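Major capsid protein (PDB 5J7O) forms trimeric double jelly-roll capsomers that probably tile the protein shell enclosing the double-stranded DNA genome of Faustovirus. Local coordinates at residues B[191-195]-B[196-200]; B[23-26]-B[27-31]. One frame throughout, in Å; residues are numbered along the deposited sequence.

Contact 1: residues B[191-195]-B[196-200]; sequences FEVNG and NPLDE
Phe191 and Asp199 pair across a tight antiparallel hairpin, where Phe191 N gives a nearly straight hydrogen bond (172°) to Asp199 O at 2.9 Å. The carbonyl of the same phenylalanine is shared by two successive amides: Leu198 N binds Phe191 O at 2.8 Å, and Asp199 N adds only a weak bond to it. Leu198 and Asp199 together face Phe191, a classic beta bulge. Beyond the non-hydrogen-bonded pair Glu192-Pro197, Val193 and Asn196 close the hairpin through Val193 N to Asn196 O at 3.0 Å and Asn196 N to Val193 O at 2.9 Å. The second of these is bent, its donor standing 50° out of the carbonyl plane. Asn194 and Gly195 form the corner of this type I' turn, both with positive phi.

Packing gathers on the face of the hairpin that carries Phe191 and Val193. CG2 of Val193 sits 4.0 Å above one face of the Phe191 ring, displaced toward its rim. Leu198 points its side chain the same way as these two, its CG anti to the backbone N (chi1 -163°), and divides its methyls between them: CD1 lies 3.7 Å from Val193 CG2, while CD2 approaches Phe191 CD2 obliquely at 4.1 Å. On the other face, CG of Glu192 rests near Asn196 O.

Strand 186-193 lies between strand 196-202, an outermost strand of the four-stranded sheet within the chain, and strand 320-326, where Glu192 is joined to Phe321 by backbone hydrogen bonding. Phe303 meets the Phe191 ring edge-to-face; Leu198 touches Ile418 of strand 415-428, and Asp199 OD1 accepts a hydrogen bond from Tyr421 N of that same strand.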
ATOM      1  N   PHE B 191       3.881  24.072  25.101  1.00 43.32           N
ATOM      2  CA  PHE B 191       5.271  24.420  25.379  1.00 44.12           C
ATOM      3  C   PHE B 191       5.256  25.788  26.048  1.00 47.22           C
ATOM      4  O   PHE B 191       5.014  26.805  25.388  1.00 46.78           O
ATOM      5  CB  PHE B 191       6.111  24.431  24.104  1.00 42.71           C
ATOM      6  CG  PHE B 191       7.546  24.826  24.326  1.00 41.65           C
ATOM      7  CD1 PHE B 191       8.203  24.475  25.494  1.00 41.45           C
ATOM      8  CD2 PHE B 191       8.232  25.560  23.373  1.00 41.42           C
ATOM      9  CE1 PHE B 191       9.520  24.841  25.703  1.00 41.88           C
ATOM     10  CE2 PHE B 191       9.548  25.929  23.577  1.00 41.71           C
ATOM     11  CZ  PHE B 191      10.193  25.570  24.743  1.00 42.30           C
ATOM     12  N   GLU B 192       5.521  25.813  27.350  1.00 51.72           N
ATOM     13  CA  GLU B 192       5.260  26.974  28.190  1.00 55.71           C
ATOM     14  C   GLU B 192       6.569  27.589  28.667  1.00 57.97           C
ATOM     15  O   GLU B 192       7.445  26.879  29.174  1.00 56.57           O
ATOM     16  CB  GLU B 192       4.396  26.570  29.386  1.00 59.66           C
ATOM     17  CG  GLU B 192       3.479  27.655  29.908  1.00 66.09           C
ATOM     18  CD  GLU B 192       2.436  27.107  30.861  1.00 69.50           C
ATOM     19  OE1 GLU B 192       2.191  25.881  30.830  1.00 70.83           O
ATOM     20  OE2 GLU B 192       1.865  27.896  31.641  1.00 71.57           O
ATOM     21  N   VAL B 193       6.701  28.905  28.501  1.00 60.57           N
ATOM     22  CA  VAL B 193       7.868  29.654  28.955  1.00 64.10           C
ATOM     23  C   VAL B 193       7.386  30.914  29.661  1.00 69.84           C
ATOM     24  O   VAL B 193       6.592  31.678  29.102  1.00 71.71           O
ATOM     25  CB  VAL B 193       8.813  30.021  27.793  1.00 61.35           C
ATOM     26  CG1 VAL B 193      10.057  30.720  28.323  1.00 60.57           C
ATOM     27  CG2 VAL B 193       9.196  28.784  26.994  1.00 60.34           C
ATOM     28  N   ASN B 194       7.868  31.125  30.891  1.00 74.62           N
ATOM     29  CA  ASN B 194       7.538  32.306  31.694  1.00 78.60           C
ATOM     30  C   ASN B 194       6.040  32.422  31.958  1.00 78.84           C
ATOM     31  O   ASN B 194       5.520  33.520  32.167  1.00 81.45           O
ATOM     32  CB  ASN B 194       8.057  33.592  31.042  1.00 79.95           C
ATOM     33  CG  ASN B 194       9.529  33.524  30.717  1.00 80.79           C
ATOM     34  OD1 ASN B 194      10.236  32.642  31.196  1.00 82.12           O
ATOM     35  ND2 ASN B 194      10.003  34.460  29.902  1.00 82.40           N
ATOM     36  N   GLY B 195       5.335  31.291  31.959  1.00 74.58           N
ATOM     37  CA  GLY B 195       3.899  31.284  32.108  1.00 72.87           C
ATOM     38  C   GLY B 195       3.123  31.519  30.830  1.00 72.06           C
ATOM     39  O   GLY B 195       1.918  31.244  30.796  1.00 73.14           O
ATOM     40  N   ASN B 196       3.772  32.021  29.781  1.00 69.36           N
ATOM     41  CA  ASN B 196       3.110  32.238  28.499  1.00 65.99           C
ATOM     42  C   ASN B 196       3.157  30.964  27.665  1.00 59.47           C
ATOM     43  O   ASN B 196       4.218  30.338  27.565  1.00 56.40           O
ATOM     44  CB  ASN B 196       3.776  33.366  27.722  1.00 68.59           C
ATOM     45  CG  ASN B 196       3.523  34.726  28.334  1.00 71.33           C
ATOM     46  OD1 ASN B 196       2.505  34.947  28.988  1.00 73.11           O
ATOM     47  ND2 ASN B 196       4.451  35.652  28.117  1.00 71.17           N
ATOM     48  N   PRO B 197       2.041  30.544  27.075  1.00 57.44           N
ATOM     49  CA  PRO B 197       2.109  29.495  26.051  1.00 56.03           C
ATOM     50  C   PRO B 197       2.927  29.953  24.855  1.00 54.25           C
ATOM     51  O   PRO B 197       2.507  30.851  24.118  1.00 54.02           O
ATOM     52  CB  PRO B 197       0.640  29.265  25.679  1.00 56.16           C
ATOM     53  CG  PRO B 197      -0.128  29.727  26.872  1.00 57.34           C
ATOM     54  CD  PRO B 197       0.652  30.883  27.428  1.00 57.85           C
ATOM     55  N   LEU B 198       4.106  29.361  24.662  1.00 52.53           N
ATOM     56  CA  LEU B 198       4.920  29.719  23.507  1.00 51.42           C
ATOM     57  C   LEU B 198       4.391  29.058  22.241  1.00 49.43           C
ATOM     58  O   LEU B 198       4.436  29.656  21.160  1.00 50.33           O
ATOM     59  CB  LEU B 198       6.381  29.339  23.756  1.00 51.62           C
ATOM     60  CG  LEU B 198       7.439  29.974  22.849  1.00 51.88           C
ATOM     61  CD1 LEU B 198       8.762  30.113  23.584  1.00 51.56           C
ATOM     62  CD2 LEU B 198       7.632  29.164  21.581  1.00 53.20           C
ATOM     63  N   ASP B 199       3.889  27.831  22.356  1.00 46.04           N
ATOM     64  CA  ASP B 199       3.244  27.151  21.243  1.00 43.98           C
ATOM     65  C   ASP B 199       2.392  26.021  21.798  1.00 42.77           C
ATOM     66  O   ASP B 199       2.719  25.432  22.832  1.00 43.00           O
ATOM     67  CB  ASP B 199       4.261  26.608  20.233  1.00 43.26           C
ATOM     68  CG  ASP B 199       3.605  26.118  18.957  1.00 42.66           C
ATOM     69  OD1 ASP B 199       2.533  26.651  18.600  1.00 42.02           O
ATOM     70  OD2 ASP B 199       4.156  25.200  18.312  1.00 42.51           O
ATOM     71  N   GLU B 200       1.299  25.728  21.100  1.00 41.60           N
ATOM     72  CA  GLU B 200       0.365  24.710  21.554  1.00 42.75           C
ATOM     73  C   GLU B 200      -0.459  24.217  20.376  1.00 40.92           C
ATOM     74  O   GLU B 200      -0.685  24.948  19.409  1.00 42.05           O
ATOM     75  CB  GLU B 200      -0.554  25.251  22.653  1.00 46.27           C
ATOM     76  CG  GLU B 200      -1.223  26.563  22.290  1.00 50.03           C
ATOM     77  CD  GLU B 200      -2.282  26.975  23.289  1.00 52.75           C
ATOM     78  OE1 GLU B 200      -2.825  26.088  23.982  1.00 53.40           O
ATOM     79  OE2 GLU B 200      -2.572  28.187  23.380  1.00 54.56           O
TER

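Contact 2: residues B[23-26]-B[27-31]; sequences DLLN and DRIKS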
ATOM      1  N   ASP B  23      34.935  23.307 -24.170  1.00 51.30           N
ATOM      2  CA  ASP B  23      35.946  24.192 -24.739  1.00 52.38           C
ATOM      3  C   ASP B  23      36.287  25.326 -23.784  1.00 52.59           C
ATOM      4  O   ASP B  23      37.434  25.784 -23.751  1.00 56.16           O
ATOM      5  CB  ASP B  23      35.475  24.748 -26.083  1.00 55.48           C
ATOM      6  CG  ASP B  23      35.461  23.697 -27.176  1.00 59.90           C
ATOM      7  OD1 ASP B  23      36.555  23.298 -27.630  1.00 60.99           O
ATOM      8  OD2 ASP B  23      34.360  23.274 -27.585  1.00 63.25           O
ATOM      9  N   LEU B  24      35.310  25.784 -22.998  1.00 49.33           N
ATOM     10  CA  LEU B  24      35.587  26.793 -21.981  1.00 50.42           C
ATOM     11  C   LEU B  24      36.417  26.213 -20.842  1.00 49.36           C
ATOM     12  O   LEU B  24      37.382  26.839 -20.386  1.00 50.82           O
ATOM     13  CB  LEU B  24      34.277  27.375 -21.452  1.00 51.68           C
ATOM     14  CG  LEU B  24      34.351  28.248 -20.197  1.00 40.45           C
ATOM     15  CD1 LEU B  24      35.238  29.461 -20.430  1.00 41.28           C
ATOM     16  CD2 LEU B  24      32.955  28.672 -19.762  1.00 40.66           C
ATOM     17  N   LEU B  25      36.055  25.017 -20.369  1.00 47.68           N
ATOM     18  CA  LEU B  25      36.770  24.411 -19.251  1.00 46.32           C
ATOM     19  C   LEU B  25      38.219  24.110 -19.615  1.00 47.02           C
ATOM     20  O   LEU B  25      39.127  24.320 -18.801  1.00 47.95           O
ATOM     21  CB  LEU B  25      36.056  23.138 -18.798  1.00 45.22           C
ATOM     22  CG  LEU B  25      36.666  22.406 -17.601  1.00 45.07           C
ATOM     23  CD1 LEU B  25      36.656  23.296 -16.368  1.00 44.21           C
ATOM     24  CD2 LEU B  25      35.922  21.107 -17.340  1.00 44.42           C
ATOM     25  N   ASN B  26      38.456  23.613 -20.832  1.00 48.02           N
ATOM     26  CA  ASN B  26      39.825  23.365 -21.275  1.00 51.33           C
ATOM     27  C   ASN B  26      40.637  24.653 -21.294  1.00 54.74           C
ATOM     28  O   ASN B  26      41.812  24.661 -20.908  1.00 55.96           O
ATOM     29  CB  ASN B  26      39.825  22.713 -22.657  1.00 52.46           C
ATOM     30  CG  ASN B  26      39.423  21.253 -22.615  1.00 53.45           C
ATOM     31  OD1 ASN B  26      39.615  20.573 -21.606  1.00 54.22           O
ATOM     32  ND2 ASN B  26      38.868  20.760 -23.716  1.00 53.40           N
ATOM     33  N   ASP B  27      40.026  25.755 -21.738  1.00 57.36           N
ATOM     34  CA  ASP B  27      40.723  27.037 -21.737  1.00 60.55           C
ATOM     35  C   ASP B  27      41.048  27.485 -20.319  1.00 57.83           C
ATOM     36  O   ASP B  27      42.112  28.063 -20.072  1.00 58.95           O
ATOM     37  CB  ASP B  27      39.884  28.094 -22.454  1.00 67.11           C
ATOM     38  CG  ASP B  27      39.841  27.885 -23.953  1.00 75.02           C
ATOM     39  OD1 ASP B  27      40.826  27.355 -24.509  1.00 80.16           O
ATOM     40  OD2 ASP B  27      38.823  28.254 -24.577  1.00 75.01           O
ATOM     41  N   ARG B  28      40.141  27.230 -19.373  1.00 52.98           N
ATOM     42  CA  ARG B  28      40.405  27.597 -17.987  1.00 51.66           C
ATOM     43  C   ARG B  28      41.537  26.762 -17.401  1.00 51.16           C
ATOM     44  O   ARG B  28      42.379  27.282 -16.661  1.00 51.59           O
ATOM     45  CB  ARG B  28      39.134  27.450 -17.150  1.00 50.77           C
ATOM     46  CG  ARG B  28      37.997  28.349 -17.602  1.00 49.59           C
ATOM     47  CD  ARG B  28      37.010  28.621 -16.476  1.00 49.14           C
ATOM     48  NE  ARG B  28      37.691  28.946 -15.226  1.00 49.73           N
ATOM     49  CZ  ARG B  28      37.599  28.218 -14.117  1.00 49.67           C
ATOM     50  NH1 ARG B  28      36.840  27.132 -14.098  1.00 46.99           N
ATOM     51  NH2 ARG B  28      38.256  28.582 -13.025  1.00 50.32           N
ATOM     52  N   ILE B  29      41.580  25.470 -17.729  1.00 51.10           N
ATOM     53  CA  ILE B  29      42.645  24.609 -17.225  1.00 51.44           C
ATOM     54  C   ILE B  29      43.983  25.000 -17.840  1.00 53.02           C
ATOM     55  O   ILE B  29      44.983  25.170 -17.133  1.00 54.09           O
ATOM     56  CB  ILE B  29      42.313  23.131 -17.495  1.00 50.28           C
ATOM     57  CG1 ILE B  29      41.081  22.705 -16.695  1.00 40.73           C
ATOM     58  CG2 ILE B  29      43.507  22.246 -17.170  1.00 41.98           C
ATOM     59  CD1 ILE B  29      40.591  21.314 -17.030  1.00 48.80           C
ATOM     60  N   LYS B  30      44.021  25.143 -19.169  1.00 56.09           N
ATOM     61  CA  LYS B  30      45.258  25.527 -19.843  1.00 60.23           C
ATOM     62  C   LYS B  30      45.772  26.867 -19.335  1.00 59.80           C
ATOM     63  O   LYS B  30      46.985  27.061 -19.185  1.00 58.56           O
ATOM     64  CB  LYS B  30      45.037  25.573 -21.355  1.00 63.92           C
ATOM     65  CG  LYS B  30      46.182  26.197 -22.133  1.00 69.41           C
ATOM     66  CD  LYS B  30      45.984  26.036 -23.629  1.00 73.64           C
ATOM     67  CE  LYS B  30      45.928  24.567 -24.013  1.00 75.81           C
ATOM     68  NZ  LYS B  30      45.823  24.379 -25.486  1.00 79.28           N
ATOM     69  N   SER B  31      44.863  27.802 -19.059  1.00 59.61           N
ATOM     70  CA  SER B  31      45.261  29.082 -18.483  1.00 61.52           C
ATOM     71  C   SER B  31      45.832  28.893 -17.083  1.00 61.55           C
ATOM     72  O   SER B  31      46.967  29.295 -16.802  1.00 62.90           O
ATOM     73  CB  SER B  31      44.063  30.033 -18.459  1.00 62.61           C
ATOM     74  OG  SER B  31      44.350  31.203 -17.715  1.00 64.41           O
TER
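Asp23 to Asn26 offer their carbonyls in turn to the amides of Asp27 to Lys30, four successive i to i+4 bonds of a regular alpha-helix, from a longer Asp27 N to Asp23 O at 3.3 Å to a nearly straight Lys30 N to Asn26 O at 2.9 Å (172°).

One turn apart, Leu25 and Ile29 pack with CG of Leu25 4.1 Å from CD1 of Ile29, the two side chains crossing at a slant. The CG1 branch of Ile29 stands beside its own backbone N (chi1 -65°), which lays it back along the preceding turn, 3.3 Å from Leu25 O. Arg28 leans back in a similar way: its CG lies 3.2 Å from Leu24 O, and the same carbon meets CD1 of Leu24 at 4.1 Å. Farther out the arginine chain bends at chi3 (45°) and the guanidinium, with CD1 of Leu25 oblique to it, reaches Asp50, where Arg28 NH2 is hydrogen-bonded to Asp50 O; weak bonds from NH1 reach Thr54 and Ile51. Asp27 folds its carboxylate back over the turn, bringing OD2 to 3.0 Å from Asp23 O; both are acceptors, so no bond joins them. Asp23 OD1 and Asp27 OD2 are 6.2 Å apart, and their like charges probably repel mildly.

In this part of helix 22-38 Asp23, Asp27 and Lys30 are exposed, while Leu25, Arg28, Ile29 and Ser31 are buried. Ser31 OG and, weakly, Arg28 NE bind the backbone of a bound peptide. In a second subunit, Ile405 and Ile408 of its helix 403-412 touch Leu25 and Ile29 respectively. Within the chain, Ile51 of helix 48-52 packs against both Leu25 and Ile29.

Overall arrangement
Contact 2 comes first along the chain, in helix 22-38 of the N-terminal segment; contact 1 follows much later, in the hairpin of strands 186-193 and 196-202. Their centres lie 59 Å apart, with about 46 Å between nearest atoms, and they share no helix or sheet. The hairpin belongs to a four-stranded antiparallel sheet of the jelly-roll body, and no other chain of the assembly touches residues 191-200. The centre of contact 2 lies about 58 Å from the centre of the chain, and its helix packs on a second subunit and a bound peptide. Contact 1 thus belongs to the fold of a single subunit, whereas contact 2 lies in an N-terminal region that packs on another subunit.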